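Local structure of transcriptional activator, putative (Pyrococcus furiosus, 1RTW) at residues B[10-23]-B[192-206]. The protein is a putative transcriptional activator of the all-helical TENA/THI-4/PQQC family, whose function remains unassigned. Numbering follows the deposited sequence.
Sequences NENIWRRFLPHKFL and KEVSKFELIFWDIAY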
loop_
_atom_site.group_PDB
_atom_site.type_symbol
_atom_site.label_atom_id
_atom_site.label_comp_id
_atom_site.label_asym_id
_atom_site.label_seq_id
_atom_site.Cartn_x
_atom_site.Cartn_y
_atom_site.Cartn_z
ATOM N N ASN B 10 1.161 30.114 0.338
ATOM C CA ASN B 10 0.536 29.717 -0.931
ATOM C C ASN B 10 -0.619 30.652 -1.263
ATOM O O ASN B 10 -1.397 30.382 -2.183
ATOM C CB ASN B 10 -0.012 28.282 -0.886
ATOM C CG ASN B 10 1.074 27.240 -0.819
ATOM O OD1 ASN B 10 1.563 26.772 -1.839
ATOM N ND2 ASN B 10 1.444 26.857 0.390
ATOM N N GLU B 11 -0.717 31.763 -0.536
ATOM C CA GLU B 11 -1.794 32.722 -0.756
ATOM C C GLU B 11 -1.829 33.240 -2.189
ATOM O O GLU B 11 -2.888 33.612 -2.696
ATOM C CB GLU B 11 -1.712 33.882 0.244
ATOM C CG GLU B 11 -0.539 34.840 0.044
ATOM C CD GLU B 11 -0.471 35.933 1.108
ATOM O OE1 GLU B 11 -1.234 35.877 2.100
ATOM O OE2 GLU B 11 0.360 36.851 0.958
ATOM N N ASN B 12 -0.685 33.200 -2.864
ATOM C CA ASN B 12 -0.616 33.666 -4.242
ATOM C C ASN B 12 -1.387 32.715 -5.164
ATOM O O ASN B 12 -2.142 33.158 -6.032
ATOM C CB ASN B 12 0.843 33.812 -4.692
ATOM C CG ASN B 12 1.074 35.058 -5.545
ATOM O OD1 ASN B 12 1.907 35.907 -5.210
ATOM N ND2 ASN B 12 0.334 35.174 -6.647
ATOM N N ILE B 13 -1.239 31.411 -4.935
ATOM C CA ILE B 13 -1.941 30.414 -5.737
ATOM C C ILE B 13 -3.431 30.406 -5.403
ATOM O O ILE B 13 -4.270 30.349 -6.298
ATOM C CB ILE B 13 -1.360 29.000 -5.522
ATOM C CG1 ILE B 13 0.111 28.981 -5.942
ATOM C CG2 ILE B 13 -2.155 27.967 -6.330
ATOM C CD1 ILE B 13 0.795 27.640 -5.737
ATOM N N TRP B 14 -3.758 30.474 -4.115
ATOM C CA TRP B 14 -5.158 30.480 -3.691
ATOM C C TRP B 14 -5.914 31.696 -4.208
ATOM O O TRP B 14 -7.095 31.601 -4.538
ATOM C CB TRP B 14 -5.272 30.390 -2.165
ATOM C CG TRP B 14 -5.023 29.000 -1.649
ATOM C CD1 TRP B 14 -4.002 28.162 -2.007
ATOM C CD2 TRP B 14 -5.829 28.271 -0.716
ATOM N NE1 TRP B 14 -4.130 26.961 -1.364
ATOM C CE2 TRP B 14 -5.250 26.995 -0.567
ATOM C CE3 TRP B 14 -6.995 28.566 0.004
ATOM C CZ2 TRP B 14 -5.782 26.017 0.275
ATOM C CZ3 TRP B 14 -7.525 27.594 0.844
ATOM C CH2 TRP B 14 -6.919 26.334 0.965
ATOM N N ARG B 15 -5.223 32.832 -4.299
ATOM C CA ARG B 15 -5.833 34.064 -4.787
ATOM C C ARG B 15 -6.341 33.852 -6.207
ATOM O O ARG B 15 -7.356 34.428 -6.603
ATOM C CB ARG B 15 -4.829 35.222 -4.757
ATOM C CG ARG B 15 -5.477 36.598 -4.682
ATOM C CD ARG B 15 -4.470 37.716 -4.904
ATOM N NE ARG B 15 -3.344 37.652 -3.970
ATOM C CZ ARG B 15 -2.073 37.491 -4.336
ATOM N NH1 ARG B 15 -1.759 37.372 -5.622
ATOM N NH2 ARG B 15 -1.115 37.440 -3.418
ATOM N N ARG B 16 -5.640 33.004 -6.959
ATOM C CA ARG B 16 -6.025 32.696 -8.330
ATOM C C ARG B 16 -7.374 31.968 -8.409
ATOM O O ARG B 16 -8.037 32.020 -9.447
ATOM C CB ARG B 16 -4.922 31.923 -9.067
ATOM C CG ARG B 16 -3.694 32.756 -9.472
ATOM C CD ARG B 16 -2.660 31.883 -10.179
ATOM N NE ARG B 16 -1.442 32.602 -10.550
ATOM C CZ ARG B 16 -0.330 32.012 -10.983
ATOM N NH1 ARG B 16 -0.277 30.688 -11.099
ATOM N NH2 ARG B 16 0.733 32.741 -11.303
ATOM N N PHE B 17 -7.783 31.280 -7.340
ATOM C CA PHE B 17 -9.101 30.634 -7.357
ATOM C C PHE B 17 -10.115 31.252 -6.386
ATOM O O PHE B 17 -11.222 30.741 -6.200
ATOM C CB PHE B 17 -9.039 29.096 -7.245
ATOM C CG PHE B 17 -8.513 28.566 -5.934
ATOM C CD1 PHE B 17 -9.341 28.476 -4.820
ATOM C CD2 PHE B 17 -7.218 28.043 -5.849
ATOM C CE1 PHE B 17 -8.900 27.868 -3.644
ATOM C CE2 PHE B 17 -6.762 27.431 -4.682
ATOM C CZ PHE B 17 -7.606 27.339 -3.576
ATOM N N LEU B 18 -9.753 32.403 -5.831
ATOM C CA LEU B 18 -10.617 33.125 -4.908
ATOM C C LEU B 18 -10.784 34.563 -5.407
ATOM O O LEU B 18 -10.246 35.507 -4.813
ATOM C CB LEU B 18 -10.013 33.115 -3.497
ATOM C CG LEU B 18 -9.887 31.750 -2.813
ATOM C CD1 LEU B 18 -9.042 31.841 -1.549
ATOM C CD2 LEU B 18 -11.263 31.216 -2.506
ATOM N N PRO B 19 -11.573 34.757 -6.481
ATOM C CA PRO B 19 -12.303 33.733 -7.230
ATOM C C PRO B 19 -11.661 33.328 -8.560
ATOM O O PRO B 19 -10.825 34.038 -9.122
ATOM C CB PRO B 19 -13.608 34.435 -7.511
ATOM C CG PRO B 19 -13.092 35.811 -7.929
ATOM C CD PRO B 19 -11.988 36.105 -6.920
ATOM N N HIS B 20 -12.067 32.169 -9.056
ATOM C CA HIS B 20 -11.598 31.688 -10.348
ATOM C C HIS B 20 -12.746 32.000 -11.291
ATOM O O HIS B 20 -13.880 32.173 -10.840
ATOM C CB HIS B 20 -11.354 30.177 -10.323
ATOM C CG HIS B 20 -11.002 29.597 -11.658
ATOM N ND1 HIS B 20 -11.953 29.198 -12.571
ATOM C CD2 HIS B 20 -9.801 29.352 -12.237
ATOM C CE1 HIS B 20 -11.356 28.734 -13.655
ATOM N NE2 HIS B 20 -10.048 28.816 -13.477
ATOM N N LYS B 21 -12.449 32.066 -12.586
ATOM C CA LYS B 21 -13.446 32.349 -13.617
ATOM C C LYS B 21 -14.741 31.583 -13.363
ATOM O O LYS B 21 -15.832 32.164 -13.371
ATOM C CB LYS B 21 -12.879 31.975 -14.995
ATOM C CG LYS B 21 -13.791 32.255 -16.175
ATOM C CD LYS B 21 -13.175 31.718 -17.469
ATOM C CE LYS B 21 -14.101 31.927 -18.658
ATOM N NZ LYS B 21 -13.550 31.306 -19.905
ATOM N N PHE B 22 -14.600 30.296 -13.062
ATOM C CA PHE B 22 -15.742 29.427 -12.806
ATOM C C PHE B 22 -16.616 29.912 -11.653
ATOM O O PHE B 22 -17.843 29.819 -11.723
ATOM C CB PHE B 22 -15.264 27.997 -12.537
ATOM C CG PHE B 22 -16.375 26.988 -12.434
ATOM C CD1 PHE B 22 -16.935 26.672 -11.202
ATOM C CD2 PHE B 22 -16.834 26.326 -13.572
ATOM C CE1 PHE B 22 -17.935 25.711 -11.102
ATOM C CE2 PHE B 22 -17.836 25.359 -13.486
ATOM C CZ PHE B 22 -18.387 25.050 -12.246
ATOM N N LEU B 23 -15.985 30.423 -10.598
ATOM C CA LEU B 23 -16.706 30.914 -9.428
ATOM C C LEU B 23 -17.441 32.223 -9.697
ATOM O O LEU B 23 -18.514 32.454 -9.143
ATOM C CB LEU B 23 -15.761 31.059 -8.232
ATOM C CG LEU B 23 -14.969 29.797 -7.843
ATOM C CD1 LEU B 23 -14.139 30.066 -6.609
ATOM C CD2 LEU B 23 -15.894 28.618 -7.595
ATOM N N LYS B 192 1.520 22.718 -1.222
ATOM C CA LYS B 192 1.759 23.565 -2.384
ATOM C C LYS B 192 1.280 22.872 -3.655
ATOM O O LYS B 192 0.563 23.463 -4.465
ATOM C CB LYS B 192 3.253 23.875 -2.511
ATOM C CG LYS B 192 3.648 24.606 -3.787
ATOM C CD LYS B 192 5.130 24.959 -3.794
ATOM C CE LYS B 192 5.469 25.911 -2.653
ATOM N NZ LYS B 192 6.933 26.154 -2.541
ATOM N N GLU B 193 1.656 21.608 -3.804
ATOM C CA GLU B 193 1.290 20.837 -4.976
ATOM C C GLU B 193 -0.224 20.628 -5.048
ATOM O O GLU B 193 -0.811 20.776 -6.120
ATOM C CB GLU B 193 2.056 19.505 -4.981
ATOM C CG GLU B 193 2.056 18.751 -6.308
ATOM C CD GLU B 193 2.813 19.461 -7.437
ATOM O OE1 GLU B 193 2.711 18.991 -8.596
ATOM O OE2 GLU B 193 3.522 20.465 -7.179
ATOM N N VAL B 194 -0.863 20.333 -3.912
ATOM C CA VAL B 194 -2.312 20.138 -3.915
ATOM C C VAL B 194 -3.004 21.457 -4.275
ATOM O O VAL B 194 -4.027 21.462 -4.970
ATOM C CB VAL B 194 -2.849 19.564 -2.564
ATOM C CG1 VAL B 194 -4.385 19.494 -2.572
ATOM C CG2 VAL B 194 -2.291 18.177 -2.336
ATOM N N SER B 195 -2.395 22.568 -3.857
ATOM C CA SER B 195 -2.919 23.906 -4.142
ATOM C C SER B 195 -2.971 24.166 -5.643
ATOM O O SER B 195 -3.964 24.682 -6.155
ATOM C CB SER B 195 -2.055 24.977 -3.466
ATOM O OG SER B 195 -2.232 24.967 -2.065
ATOM N N LYS B 196 -1.897 23.801 -6.339
ATOM C CA LYS B 196 -1.803 23.962 -7.790
ATOM C C LYS B 196 -2.866 23.119 -8.498
ATOM O O LYS B 196 -3.462 23.547 -9.486
ATOM C CB LYS B 196 -0.409 23.552 -8.277
ATOM C CG LYS B 196 0.697 24.508 -7.861
ATOM C CD LYS B 196 2.061 24.048 -8.359
ATOM C CE LYS B 196 3.181 24.955 -7.811
ATOM N NZ LYS B 196 4.555 24.557 -8.263
ATOM N N PHE B 197 -3.087 21.915 -7.981
ATOM C CA PHE B 197 -4.076 21.005 -8.533
ATOM C C PHE B 197 -5.477 21.574 -8.371
ATOM O O PHE B 197 -6.292 21.473 -9.285
ATOM C CB PHE B 197 -3.971 19.631 -7.872
ATOM C CG PHE B 197 -2.994 18.709 -8.545
ATOM C CD1 PHE B 197 -3.110 18.428 -9.901
ATOM C CD2 PHE B 197 -1.987 18.095 -7.822
ATOM C CE1 PHE B 197 -2.234 17.541 -10.529
ATOM C CE2 PHE B 197 -1.109 17.211 -8.438
ATOM C CZ PHE B 197 -1.234 16.932 -9.795
ATOM N N GLU B 198 -5.738 22.188 -7.219
ATOM C CA GLU B 198 -7.036 22.808 -6.942
ATOM C C GLU B 198 -7.289 23.945 -7.927
ATOM O O GLU B 198 -8.380 24.085 -8.481
ATOM C CB GLU B 198 -7.064 23.377 -5.517
ATOM C CG GLU B 198 -7.350 22.347 -4.431
ATOM C CD GLU B 198 -8.755 21.768 -4.533
ATOM O OE1 GLU B 198 -9.707 22.549 -4.710
ATOM O OE2 GLU B 198 -8.919 20.535 -4.449
ATOM N N LEU B 199 -6.266 24.768 -8.124
ATOM C CA LEU B 199 -6.362 25.900 -9.040
ATOM C C LEU B 199 -6.622 25.448 -10.475
ATOM O O LEU B 199 -7.417 26.043 -11.188
ATOM C CB LEU B 199 -5.073 26.717 -8.999
ATOM C CG LEU B 199 -4.983 27.788 -10.091
ATOM C CD1 LEU B 199 -6.067 28.838 -9.906
ATOM C CD2 LEU B 199 -3.601 28.418 -10.089
ATOM N N ILE B 200 -5.917 24.405 -10.887
ATOM C CA ILE B 200 -6.019 23.861 -12.229
ATOM C C ILE B 200 -7.340 23.148 -12.500
ATOM O O ILE B 200 -7.862 23.198 -13.616
ATOM C CB ILE B 200 -4.832 22.890 -12.483
ATOM C CG1 ILE B 200 -3.532 23.690 -12.594
ATOM C CG2 ILE B 200 -5.051 22.057 -13.739
ATOM C CD1 ILE B 200 -2.288 22.819 -12.601
ATOM N N PHE B 201 -7.890 22.501 -11.480
ATOM C CA PHE B 201 -9.131 21.770 -11.658
ATOM C C PHE B 201 -10.270 22.628 -12.197
ATOM O O PHE B 201 -11.061 22.162 -13.023
ATOM C CB PHE B 201 -9.546 21.099 -10.350
ATOM C CG PHE B 201 -10.388 19.883 -10.541
ATOM C CD1 PHE B 201 -11.772 19.990 -10.670
ATOM C CD2 PHE B 201 -9.797 18.617 -10.581
ATOM C CE1 PHE B 201 -12.558 18.850 -10.834
ATOM C CE2 PHE B 201 -10.565 17.467 -10.743
ATOM C CZ PHE B 201 -11.952 17.582 -10.870
ATOM N N TRP B 202 -10.349 23.879 -11.745
ATOM C CA TRP B 202 -11.414 24.770 -12.194
ATOM C C TRP B 202 -11.410 24.966 -13.710
ATOM O O TRP B 202 -12.468 25.119 -14.313
ATOM C CB TRP B 202 -11.332 26.119 -11.485
ATOM C CG TRP B 202 -11.525 26.044 -9.995
ATOM C CD1 TRP B 202 -10.570 26.229 -9.036
ATOM C CD2 TRP B 202 -12.741 25.733 -9.294
ATOM N NE1 TRP B 202 -11.111 26.045 -7.787
ATOM C CE2 TRP B 202 -12.436 25.746 -7.915
ATOM C CE3 TRP B 202 -14.044 25.440 -9.696
ATOM C CZ2 TRP B 202 -13.400 25.475 -6.936
ATOM C CZ3 TRP B 202 -14.999 25.167 -8.720
ATOM C CH2 TRP B 202 -14.671 25.190 -7.356
ATOM N N ASP B 203 -10.229 24.919 -14.326
ATOM C CA ASP B 203 -10.109 25.086 -15.780
ATOM C C ASP B 203 -10.770 23.968 -16.589
ATOM O O ASP B 203 -11.158 24.178 -17.739
ATOM C CB ASP B 203 -8.637 25.190 -16.202
ATOM C CG ASP B 203 -7.964 26.449 -15.691
ATOM O OD1 ASP B 203 -6.769 26.379 -15.318
ATOM O OD2 ASP B 203 -8.626 27.510 -15.670
ATOM N N ILE B 204 -10.891 22.787 -15.989
ATOM C CA ILE B 204 -11.488 21.631 -16.650
ATOM C C ILE B 204 -12.849 21.927 -17.271
ATOM O O ILE B 204 -13.155 21.438 -18.352
ATOM C CB ILE B 204 -11.605 20.434 -15.675
ATOM C CG1 ILE B 204 -10.214 19.891 -15.342
ATOM C CG2 ILE B 204 -12.456 19.339 -16.276
ATOM C CD1 ILE B 204 -10.211 18.833 -14.245
ATOM N N ALA B 205 -13.656 22.738 -16.596
ATOM C CA ALA B 205 -14.976 23.082 -17.105
ATOM C C ALA B 205 -14.933 23.712 -18.506
ATOM O O ALA B 205 -15.843 23.514 -19.317
ATOM C CB ALA B 205 -15.663 24.009 -16.140
ATOM N N TYR B 206 -13.863 24.452 -18.794
ATOM C CA TYR B 206 -13.725 25.113 -20.086
ATOM C C TYR B 206 -12.948 24.297 -21.105
ATOM O O TYR B 206 -12.764 24.723 -22.245
ATOM C CB TYR B 206 -13.134 26.509 -19.896
ATOM C CG TYR B 206 -13.922 27.288 -18.869
ATOM C CD1 TYR B 206 -15.165 27.832 -19.185
ATOM C CD2 TYR B 206 -13.486 27.362 -17.547
ATOM C CE1 TYR B 206 -15.964 28.417 -18.207
ATOM C CE2 TYR B 206 -14.270 27.945 -16.561
ATOM C CZ TYR B 206 -15.513 28.466 -16.894
ATOM O OH TYR B 206 -16.308 29.002 -15.907
#
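Trp-202 CB covers one face of the His-20 imidazole, 3.3 Å from the His-20 ring centroid in a CH-pi contact, with the indole itself slid aside, while Asp-203 OD2 meets the imidazole at its edge. Trp-202 in turn carries Leu-23 CD2 over one face of its indole, and Phe-17 and Phe-22 approach it obliquely, completing an aromatic cluster; Tyr-132 of helix 118-142 meets the indole as well. Tyr-206 offers one face to Lys-21, the ammonium NZ standing 4.2 Å from the ring centroid as a cation-pi pair, and has Ala-205 CB near the rim of the other. In this all-helical TENA/THI-4/PQQC-family fold the contact lays residues 10-23 along the C-terminal half of helix 181-201 and the residues that follow it; the axes of helical segments 11-15 and 192-201 run nearly parallel, at 14°. There Ile-13 is a knob in the hole formed by Lys-192, Ser-195, Lys-196 and Leu-199. Next to it, Trp-14 NE1 donates in its ring plane to Ser-195 OG (2.8 Å, 164°), a hydroxyl also bonded to Phe-191 O. His-20 is held at both nitrogens: ND1 caps the helix starting at Lys-21 by accepting from Phe-22 N, and NE2 donates to Asp-203 OD2 over 2.9 Å, reaching that oxygen from above the carboxylate plane.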